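Local atomic coordinates of putative exported protein (Bordetella pertussis Tohama I, PDB entry 2PFY), a protein that probably serves as a periplasmic solute receptor of a tripartite ATP-independent transporter, binding pyroglutamic acid. Residues T7-D12 with L46-V51; N14-N19 with S118-Q123; G63-S68 with Q208-A213. All blocks are in the same frame, centred on the assembly; numbering follows the deposited sequence.

Contact 1 of 3, residues T7-D12 with L46-V51; sequences TAEQPD and LKRPEV. With PCA (pyroglutamic acid), chain E.
A buried salt bridge between Glu9 and Arg48 joins two loops beside the ligand pocket, one following strand 2-7 and the other leading into helix 51-57. Arg48 grips the carboxylate side-on with two nitrogens. NE reaches Glu9 OE1 at 2.7 Å in a nearly straight bond (169° at the hydrogen), while NH2 reaches Glu9 OE2 at 2.8 Å. Both oxygens lie close to the guanidinium plane, yet the nitrogens meet them from above the carboxylate plane, because the two flat groups are turned 67° apart. A bend at chi3 of Arg48 (-74°) brings NE round to Glu9 after an otherwise extended chain. Glu9 OE2 takes a second bond, from Gln10 NE2 at 2.9 Å, on the same face of the carboxylate as Arg48 NH2. Gln10 NE2 and Arg48 NH2, 3.4 Å apart, are both donors and do not bond each other.

In this periplasmic solute-receptor fold, the loop between strand 35-40 and helix 51-57 carries Arg48 into the pyroglutamic acid pocket. Its NH2 and NH1 donate to PCA O at 3.0 and 3.1 Å, so one guanidinium spans the ligand carboxylate and Glu9, whose negative charge probably offsets part of the arginine's positive charge in this buried setting. Glu9 OE1 also accepts from Leu66 N, which ties the pair to strand 62-66.

Farther from the ligand the contact turns apolar. Thr7 CG2 packs on Leu46 CD1 at 3.9 Å and on Val51 CG1 at 4.0 Å, at the point where helix 51-57 begins.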
loop_
_atom_site.group_PDB
_atom_site.type_symbol
_atom_site.label_atom_id
_atom_site.label_comp_id
_atom_site.label_asym_id
_atom_site.label_seq_id
_atom_site.Cartn_x
_atom_site.Cartn_y
_atom_site.Cartn_z
ATOM N N THR A 7 -13.757 4.709 5.300
ATOM C CA THR A 7 -12.970 3.636 5.916
ATOM C C THR A 7 -11.498 3.928 5.626
ATOM O O THR A 7 -11.138 4.353 4.520
ATOM C CB THR A 7 -13.395 2.221 5.417
ATOM O OG1 THR A 7 -12.572 1.213 6.047
ATOM C CG2 THR A 7 -13.231 2.101 3.868
ATOM N N ALA A 8 -10.648 3.697 6.617
ATOM C CA ALA A 8 -9.191 3.716 6.443
ATOM C C ALA A 8 -8.643 2.414 6.985
ATOM O O ALA A 8 -9.124 1.866 8.004
ATOM C CB ALA A 8 -8.563 4.900 7.176
ATOM N N GLU A 9 -7.631 1.910 6.294
ATOM C CA GLU A 9 -7.090 0.568 6.522
ATOM C C GLU A 9 -6.304 0.389 7.851
ATOM O O GLU A 9 -6.436 -0.610 8.566
ATOM C CB GLU A 9 -6.143 0.316 5.364
ATOM C CG GLU A 9 -6.220 -0.998 4.771
ATOM C CD GLU A 9 -5.203 -1.157 3.688
ATOM O OE1 GLU A 9 -5.570 -1.589 2.595
ATOM O OE2 GLU A 9 -4.023 -0.874 3.944
ATOM N N GLN A 10 -5.490 1.382 8.164
ATOM C CA GLN A 10 -4.469 1.256 9.197
ATOM C C GLN A 10 -4.870 2.000 10.472
ATOM O O GLN A 10 -5.752 2.885 10.441
ATOM C CB GLN A 10 -3.166 1.803 8.614
ATOM C CG GLN A 10 -2.718 1.090 7.302
ATOM C CD GLN A 10 -2.479 -0.400 7.533
ATOM O OE1 GLN A 10 -2.015 -0.796 8.613
ATOM N NE2 GLN A 10 -2.812 -1.230 6.541
ATOM N N PRO A 11 -4.240 1.660 11.607
ATOM C CA PRO A 11 -4.542 2.330 12.862
ATOM C C PRO A 11 -4.133 3.807 12.867
ATOM O O PRO A 11 -3.437 4.248 11.971
ATOM C CB PRO A 11 -3.696 1.541 13.888
ATOM C CG PRO A 11 -2.595 0.992 13.110
ATOM C CD PRO A 11 -3.229 0.593 11.805
ATOM N N ASP A 12 -4.629 4.556 13.845
ATOM C CA ASP A 12 -4.355 5.976 13.992
ATOM C C ASP A 12 -2.836 6.258 14.175
ATOM O O ASP A 12 -2.374 7.358 13.853
ATOM C CB ASP A 12 -5.217 6.515 15.149
ATOM C CG ASP A 12 -6.696 6.638 14.772
ATOM O OD1 ASP A 12 -7.021 6.631 13.578
ATOM O OD2 ASP A 12 -7.553 6.725 15.672
ATOM N N LEU A 46 -14.494 -1.897 7.146
ATOM C CA LEU A 46 -14.222 -2.782 6.019
ATOM C C LEU A 46 -12.762 -3.208 6.066
ATOM O O LEU A 46 -11.901 -2.379 6.281
ATOM C CB LEU A 46 -14.426 -2.026 4.683
ATOM C CG LEU A 46 -15.887 -1.668 4.344
ATOM C CD1 LEU A 46 -15.989 -0.553 3.342
ATOM C CD2 LEU A 46 -16.596 -2.903 3.805
ATOM N N LYS A 47 -12.494 -4.487 5.799
ATOM C CA LYS A 47 -11.129 -4.999 5.689
ATOM C C LYS A 47 -10.618 -4.726 4.277
ATOM O O LYS A 47 -11.411 -4.513 3.347
ATOM C CB LYS A 47 -11.133 -6.507 5.975
ATOM C CG LYS A 47 -11.566 -6.802 7.429
ATOM C CD LYS A 47 -11.620 -8.278 7.712
ATOM C CE LYS A 47 -11.917 -8.506 9.236
ATOM N NZ LYS A 47 -13.311 -8.131 9.584
ATOM N N ARG A 48 -9.306 -4.755 4.111
ATOM C CA ARG A 48 -8.673 -4.443 2.837
ATOM C C ARG A 48 -9.360 -5.058 1.601
ATOM O O ARG A 48 -9.607 -4.336 0.659
ATOM C CB ARG A 48 -7.188 -4.827 2.866
ATOM C CG ARG A 48 -6.449 -4.660 1.551
ATOM C CD ARG A 48 -4.945 -5.006 1.721
ATOM N NE ARG A 48 -4.214 -3.963 2.444
ATOM C CZ ARG A 48 -3.058 -4.166 3.079
ATOM N NH1 ARG A 48 -2.511 -5.382 3.077
ATOM N NH2 ARG A 48 -2.441 -3.167 3.719
ATOM N N PRO A 49 -9.607 -6.394 1.595
ATOM C CA PRO A 49 -10.255 -7.002 0.434
ATOM C C PRO A 49 -11.712 -6.565 0.225
ATOM O O PRO A 49 -12.266 -6.862 -0.825
ATOM C CB PRO A 49 -10.247 -8.519 0.758
ATOM C CG PRO A 49 -9.331 -8.685 1.878
ATOM C CD PRO A 49 -9.296 -7.405 2.633
ATOM N N GLU A 50 -12.323 -5.925 1.231
ATOM C CA GLU A 50 -13.751 -5.475 1.172
ATOM C C GLU A 50 -13.948 -4.016 0.776
ATOM O O GLU A 50 -15.094 -3.588 0.501
ATOM C CB GLU A 50 -14.447 -5.658 2.543
ATOM C CG GLU A 50 -14.412 -7.103 3.099
ATOM C CD GLU A 50 -14.830 -7.199 4.556
ATOM O OE1 GLU A 50 -14.718 -6.217 5.317
ATOM O OE2 GLU A 50 -15.247 -8.293 4.958
ATOM N N VAL A 51 -12.875 -3.224 0.828
ATOM C CA VAL A 51 -13.004 -1.792 0.622
ATOM C C VAL A 51 -13.629 -1.430 -0.733
ATOM O O VAL A 51 -14.563 -0.653 -0.771
ATOM C CB VAL A 51 -11.672 -1.050 0.816
ATOM C CG1 VAL A 51 -11.840 0.487 0.427
ATOM C CG2 VAL A 51 -11.213 -1.189 2.301
HETATM N N PCA E . 2.198 -2.034 5.081
HETATM C CA PCA E . 0.995 -2.686 4.513
HETATM C CB PCA E . 1.137 -2.791 3.014
HETATM C CG PCA E . 2.498 -2.256 2.685
HETATM C CD PCA E . 3.067 -1.790 3.983
HETATM O OE PCA E . 4.142 -1.210 4.095
HETATM C C PCA E . 0.809 -4.064 5.118
HETATM O O PCA E . -0.231 -4.724 5.008
HETATM O OXT PCA E . 1.735 -4.542 5.746
#

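Contact 2 of 3, residues N14-N19 with S118-Q123; sequences NYLTQN and SPWPPQ. With PCA (pyroglutamic acid), chain E.
Leu16 and the bound pyroglutamic acid sandwich the Trp120 ring, which forms a wall of the pocket between the start of helix 15-30 and the segment running out of strand 112-119. In this periplasmic-receptor fold, that segment leads from the five-stranded sheet to strand 124-127 of a second sheet.

Packing is tightest at the indole. Leu16 CD1 sits over its centre in a CH-pi contact, 3.4 Å from the centroid of the Trp120 five-membered ring. On the opposite face PCA CD lies 3.3 Å above the Trp120 plane, offset toward the rim. The other branch of the leucine, CD2, presses on Ser118 CB at 3.5 Å, so the forked end of Leu16 fills the angle between strand and ring. Asn14 approaches the six-membered part obliquely, its ND2 3.3 Å from Trp120 CH2, with the amide and indole planes 54° apart. That amide does double duty: Asn14 is the N-cap residue of the helix, its OD1 accepting from Thr17 N on an in-plane lone pair and weakly from Leu16 N, while ND2 donates to Asp189 OD2.

The contact is looser toward Asn19, whose ND2 lies near Ser118 OG at an angle too poor for a hydrogen bond and donates instead to Ala236 O. Tyr15, partly exposed, marks the side nearer to solvent, yet its hydroxyl is firmly placed. Tyr15 CG stands between the backbone N and the carbonyl carbon (chi1 74°). The side chain and Pro121 meet tip to tip, with Pro121 CG at the ring's edge. Tyr15 OH donates to Pro119 O at 2.7 Å, 19° from the carbonyl plane, and touches Pro121 CD at 3.1 Å.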
loop_
_atom_site.group_PDB
_atom_site.type_symbol
_atom_site.label_atom_id
_atom_site.label_comp_id
_atom_site.label_asym_id
_atom_site.label_seq_id
_atom_site.Cartn_x
_atom_site.Cartn_y
_atom_site.Cartn_z
ATOM N N ASN A 14 -0.680 5.208 12.146
ATOM C CA ASN A 14 -0.124 5.131 10.820
ATOM C C ASN A 14 -0.211 6.447 10.088
ATOM O O ASN A 14 -1.220 7.132 10.189
ATOM C CB ASN A 14 -0.862 4.027 10.034
ATOM C CG ASN A 14 -0.451 3.982 8.590
ATOM O OD1 ASN A 14 -1.046 4.667 7.731
ATOM N ND2 ASN A 14 0.561 3.149 8.292
ATOM N N TYR A 15 0.822 6.824 9.355
ATOM C CA TYR A 15 0.827 8.177 8.741
ATOM C C TYR A 15 -0.143 8.310 7.557
ATOM O O TYR A 15 -0.591 9.408 7.253
ATOM C CB TYR A 15 2.241 8.655 8.366
ATOM C CG TYR A 15 2.847 7.985 7.141
ATOM C CD1 TYR A 15 2.542 8.427 5.847
ATOM C CD2 TYR A 15 3.733 6.902 7.282
ATOM C CE1 TYR A 15 3.108 7.806 4.709
ATOM C CE2 TYR A 15 4.314 6.278 6.166
ATOM C CZ TYR A 15 4.008 6.740 4.890
ATOM O OH TYR A 15 4.577 6.094 3.802
ATOM N N LEU A 16 -0.468 7.201 6.902
ATOM C CA LEU A 16 -1.441 7.237 5.792
ATOM C C LEU A 16 -2.820 7.519 6.338
ATOM O O LEU A 16 -3.587 8.287 5.736
ATOM C CB LEU A 16 -1.428 5.909 5.011
ATOM C CG LEU A 16 -0.114 5.713 4.228
ATOM C CD1 LEU A 16 -0.044 4.269 3.659
ATOM C CD2 LEU A 16 0.035 6.759 3.086
ATOM N N THR A 17 -3.130 6.894 7.479
ATOM C CA THR A 17 -4.357 7.183 8.206
ATOM C C THR A 17 -4.412 8.641 8.682
ATOM O O THR A 17 -5.450 9.285 8.536
ATOM C CB THR A 17 -4.554 6.203 9.379
ATOM O OG1 THR A 17 -4.807 4.910 8.849
ATOM C CG2 THR A 17 -5.745 6.586 10.297
ATOM N N GLN A 18 -3.313 9.159 9.232
ATOM C CA GLN A 18 -3.270 10.565 9.651
ATOM C C GLN A 18 -3.403 11.486 8.445
ATOM O O GLN A 18 -4.047 12.530 8.507
ATOM C CB GLN A 18 -1.980 10.879 10.468
ATOM C CG GLN A 18 -2.015 10.266 11.860
ATOM C CD GLN A 18 -3.316 10.599 12.635
ATOM O OE1 GLN A 18 -3.749 11.758 12.660
ATOM N NE2 GLN A 18 -3.947 9.576 13.239
ATOM N N ASN A 19 -2.837 11.086 7.329
ATOM C CA ASN A 19 -2.986 11.908 6.111
ATOM C C ASN A 19 -4.468 11.953 5.627
ATOM O O ASN A 19 -4.985 13.023 5.228
ATOM C CB ASN A 19 -2.018 11.375 5.044
ATOM C CG ASN A 19 -1.918 12.276 3.822
ATOM O OD1 ASN A 19 -1.910 13.487 3.933
ATOM N ND2 ASN A 19 -1.848 11.680 2.657
ATOM N N SER A 118 -1.076 7.906 -1.997
ATOM C CA SER A 118 0.120 8.195 -1.201
ATOM C C SER A 118 0.857 6.897 -1.057
ATOM O O SER A 118 0.239 5.830 -1.076
ATOM C CB SER A 118 -0.221 8.762 0.183
ATOM O OG SER A 118 -0.715 10.079 0.069
ATOM N N PRO A 119 2.200 6.978 -0.977
ATOM C CA PRO A 119 2.980 5.746 -0.908
ATOM C C PRO A 119 3.233 5.286 0.539
ATOM O O PRO A 119 3.326 6.099 1.460
ATOM C CB PRO A 119 4.308 6.163 -1.581
ATOM C CG PRO A 119 4.490 7.612 -1.113
ATOM C CD PRO A 119 3.066 8.180 -1.088
ATOM N N TRP A 120 3.298 3.985 0.717
ATOM C CA TRP A 120 3.984 3.381 1.856
ATOM C C TRP A 120 5.502 3.595 1.656
ATOM O O TRP A 120 5.949 3.944 0.558
ATOM C CB TRP A 120 3.699 1.869 1.861
ATOM C CG TRP A 120 2.331 1.539 2.327
ATOM C CD1 TRP A 120 1.195 1.346 1.559
ATOM C CD2 TRP A 120 1.947 1.338 3.681
ATOM N NE1 TRP A 120 0.136 1.023 2.370
ATOM C CE2 TRP A 120 0.570 1.005 3.680
ATOM C CE3 TRP A 120 2.640 1.403 4.911
ATOM C CZ2 TRP A 120 -0.130 0.726 4.857
ATOM C CZ3 TRP A 120 1.936 1.135 6.092
ATOM C CH2 TRP A 120 0.566 0.796 6.049
ATOM N N PRO A 121 6.296 3.402 2.728
ATOM C CA PRO A 121 7.738 3.351 2.545
ATOM C C PRO A 121 8.145 2.038 1.847
ATOM O O PRO A 121 7.306 1.143 1.652
ATOM C CB PRO A 121 8.299 3.450 3.995
ATOM C CG PRO A 121 7.096 3.923 4.862
ATOM C CD PRO A 121 5.916 3.280 4.146
ATOM N N PRO A 122 9.416 1.941 1.416
ATOM C CA PRO A 122 9.903 0.736 0.751
ATOM C C PRO A 122 9.778 -0.519 1.616
ATOM O O PRO A 122 9.836 -0.426 2.859
ATOM C CB PRO A 122 11.376 1.055 0.492
ATOM C CG PRO A 122 11.421 2.571 0.420
ATOM C CD PRO A 122 10.447 2.991 1.499
ATOM N N GLN A 123 9.599 -1.686 0.983
ATOM C CA GLN A 123 9.297 -2.907 1.738
ATOM C C GLN A 123 10.585 -3.646 2.108
ATOM O O GLN A 123 11.376 -3.991 1.232
ATOM C CB GLN A 123 8.400 -3.845 0.915
ATOM C CG GLN A 123 7.107 -3.176 0.381
ATOM C CD GLN A 123 6.139 -2.827 1.508
ATOM O OE1 GLN A 123 6.033 -1.674 1.946
ATOM N NE2 GLN A 123 5.471 -3.820 2.002
HETATM N N PCA E . 2.198 -2.034 5.081
HETATM C CA PCA E . 0.995 -2.686 4.513
HETATM C CB PCA E . 1.137 -2.791 3.014
HETATM C CG PCA E . 2.498 -2.256 2.685
HETATM C CD PCA E . 3.067 -1.790 3.983
HETATM O OE PCA E . 4.142 -1.210 4.095
HETATM C C PCA E . 0.809 -4.064 5.118
HETATM O O PCA E . -0.231 -4.724 5.008
HETATM O OXT PCA E . 1.735 -4.542 5.746
#

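Contact 3 of 3, residues G63-S68 with Q208-A213; sequences GEVLVS and QSFVIA
Val67 CG2 lies over one face of the Phe210 ring, offset toward the rim, in a CH-pi contact 3.7 Å from the ring centroid. Ile212 CG2 sits over the centre of the opposite face, 3.6 Å above the Phe210 plane. At the edge, Val65 CG1 meets Phe210 CE2 at 3.7 Å. Phe210 CG stands between the backbone N and the carbonyl carbon (chi1 63°), and the side chain runs alongside that of Val65, pointing the same way. Val67, Ile212 and Val65 thus hold the ring on its two faces and at its edge.

Beneath this cluster, strands 63-66 and 208-213 pair antiparallel, their axes at 154°. Gly63 with Ile212 and Val65 with Phe210 are the hydrogen-bonded pairs, each making two backbone bonds. Glu64 with Val211 and Leu66 with Ser209 are non-hydrogen-bonded pairs, and their side chains occupy the other face of the sheet. There Ser209 OG donates to Glu64 OE2 at 2.8 Å, while Glu64 OE1 accepts from Glu9 N. Leu66 ends strand 62-66 as a pocket residue whose side chain touches pyroglutamic acid, so the sheet reaches the ligand here. The pairing outlasts the strand: Val67 N donates to Gln208 O at 2.9 Å, and a water links Ser68 N to that same oxygen.

Strands 2-7 and 112-119 flank this central pair in the mixed sheet, and helix 89-108 packs against Val67, Gln208 and Phe210.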
loop_
_atom_site.group_PDB
_atom_site.type_symbol
_atom_site.label_atom_id
_atom_site.label_comp_id
_atom_site.label_asym_id
_atom_site.label_seq_id
_atom_site.Cartn_x
_atom_site.Cartn_y
_atom_site.Cartn_z
ATOM N N GLY A 63 -13.190 5.613 0.733
ATOM C CA GLY A 63 -12.349 4.746 1.556
ATOM C C GLY A 63 -10.913 4.732 1.097
ATOM O O GLY A 63 -10.614 5.020 -0.058
ATOM N N GLU A 64 -10.031 4.412 2.042
ATOM C CA GLU A 64 -8.634 4.243 1.772
ATOM C C GLU A 64 -8.283 2.747 1.722
ATOM O O GLU A 64 -8.774 1.942 2.533
ATOM C CB GLU A 64 -7.798 5.018 2.825
ATOM C CG GLU A 64 -6.286 4.916 2.597
ATOM C CD GLU A 64 -5.703 3.642 3.196
ATOM O OE1 GLU A 64 -6.155 3.257 4.318
ATOM O OE2 GLU A 64 -4.827 3.021 2.543
ATOM N N VAL A 65 -7.460 2.375 0.736
ATOM C CA VAL A 65 -7.034 0.969 0.576
ATOM C C VAL A 65 -5.726 0.890 -0.218
ATOM O O VAL A 65 -5.399 1.781 -1.028
ATOM C CB VAL A 65 -8.182 0.064 -0.062
ATOM C CG1 VAL A 65 -8.478 0.465 -1.513
ATOM C CG2 VAL A 65 -7.892 -1.457 0.036
ATOM N N LEU A 66 -4.979 -0.179 0.051
ATOM C CA LEU A 66 -3.799 -0.543 -0.705
ATOM C C LEU A 66 -4.226 -0.718 -2.159
ATOM O O LEU A 66 -5.148 -1.501 -2.449
ATOM C CB LEU A 66 -3.256 -1.879 -0.157
ATOM C CG LEU A 66 -1.945 -2.397 -0.755
ATOM C CD1 LEU A 66 -0.764 -1.527 -0.261
ATOM C CD2 LEU A 66 -1.729 -3.887 -0.424
ATOM N N VAL A 67 -3.559 -0.005 -3.066
ATOM C CA VAL A 67 -3.878 -0.053 -4.511
ATOM C C VAL A 67 -3.832 -1.497 -5.031
ATOM O O VAL A 67 -4.798 -1.989 -5.671
ATOM C CB VAL A 67 -2.901 0.870 -5.344
ATOM C CG1 VAL A 67 -3.093 0.656 -6.867
ATOM C CG2 VAL A 67 -3.086 2.338 -4.959
ATOM N N SER A 68 -2.737 -2.197 -4.702
ATOM C CA SER A 68 -2.535 -3.571 -5.147
ATOM C C SER A 68 -3.524 -4.586 -4.555
ATOM O O SER A 68 -3.511 -5.757 -4.942
ATOM C CB SER A 68 -1.078 -3.994 -4.894
ATOM O OG SER A 68 -0.773 -3.847 -3.512
ATOM N N GLN A 208 1.561 1.573 -3.315
ATOM C CA GLN A 208 0.753 2.772 -3.113
ATOM C C GLN A 208 -0.515 2.438 -2.366
ATOM O O GLN A 208 -1.015 1.324 -2.409
ATOM C CB GLN A 208 0.355 3.388 -4.439
ATOM C CG GLN A 208 1.523 3.737 -5.355
ATOM C CD GLN A 208 2.496 4.731 -4.751
ATOM O OE1 GLN A 208 2.115 5.666 -4.074
ATOM N NE2 GLN A 208 3.760 4.547 -5.036
ATOM N N SER A 209 -1.041 3.449 -1.696
ATOM C CA SER A 209 -2.356 3.374 -1.099
ATOM C C SER A 209 -3.204 4.450 -1.790
ATOM O O SER A 209 -2.679 5.492 -2.182
ATOM C CB SER A 209 -2.160 3.618 0.390
ATOM O OG SER A 209 -3.113 4.488 0.901
ATOM N N PHE A 210 -4.490 4.224 -1.994
ATOM C CA PHE A 210 -5.317 5.332 -2.514
ATOM C C PHE A 210 -6.653 5.528 -1.833
ATOM O O PHE A 210 -7.119 4.654 -1.086
ATOM C CB PHE A 210 -5.437 5.383 -4.091
ATOM C CG PHE A 210 -6.111 4.179 -4.745
ATOM C CD1 PHE A 210 -6.062 4.052 -6.141
ATOM C CD2 PHE A 210 -6.732 3.149 -3.999
ATOM C CE1 PHE A 210 -6.651 2.937 -6.820
ATOM C CE2 PHE A 210 -7.321 2.047 -4.653
ATOM C CZ PHE A 210 -7.267 1.932 -6.085
ATOM N N VAL A 211 -7.245 6.691 -2.088
ATOM C CA VAL A 211 -8.512 7.074 -1.521
ATOM C C VAL A 211 -9.473 7.164 -2.699
ATOM O O VAL A 211 -9.225 7.880 -3.671
ATOM C CB VAL A 211 -8.423 8.385 -0.738
ATOM C CG1 VAL A 211 -9.852 8.963 -0.395
ATOM C CG2 VAL A 211 -7.619 8.153 0.559
ATOM N N ILE A 212 -10.531 6.375 -2.634
ATOM C CA ILE A 212 -11.421 6.199 -3.777
ATOM C C ILE A 212 -12.851 6.511 -3.285
ATOM O O ILE A 212 -13.202 6.152 -2.165
ATOM C CB ILE A 212 -11.325 4.745 -4.393
ATOM C CG1 ILE A 212 -11.463 3.657 -3.308
ATOM C CG2 ILE A 212 -9.998 4.539 -5.178
ATOM C CD1 ILE A 212 -11.668 2.219 -3.820
ATOM N N ALA A 213 -13.664 7.166 -4.123
ATOM C CA ALA A 213 -15.019 7.558 -3.728
ATOM C C ALA A 213 -16.105 6.922 -4.599
ATOM O O ALA A 213 -15.862 6.575 -5.752
ATOM C CB ALA A 213 -15.174 9.113 -3.669
HETATM O O HOH W 1 -0.370 -1.135 -3.674
#

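From the N terminus, strand 2-7 runs into contact 1, which closes a loop of 33 residues around helix 15-30 and strand 35-40. Contact 2 opens within that loop and ends far beyond it, at residues 118-123, so the two cross; Gln10 O and Thr17 OG1 join them directly, and both touch the pyroglutamic acid. Contact 3 opens after contact 1 has closed, in series with it, but before contact 2 closes, and therefore crosses contact 2. Thr7 O bonds to Glu64 N and Ser118 O to Ser209 N, so the sheet built around contact 3 connects the loops of contact 1 with the strand that enters contact 2.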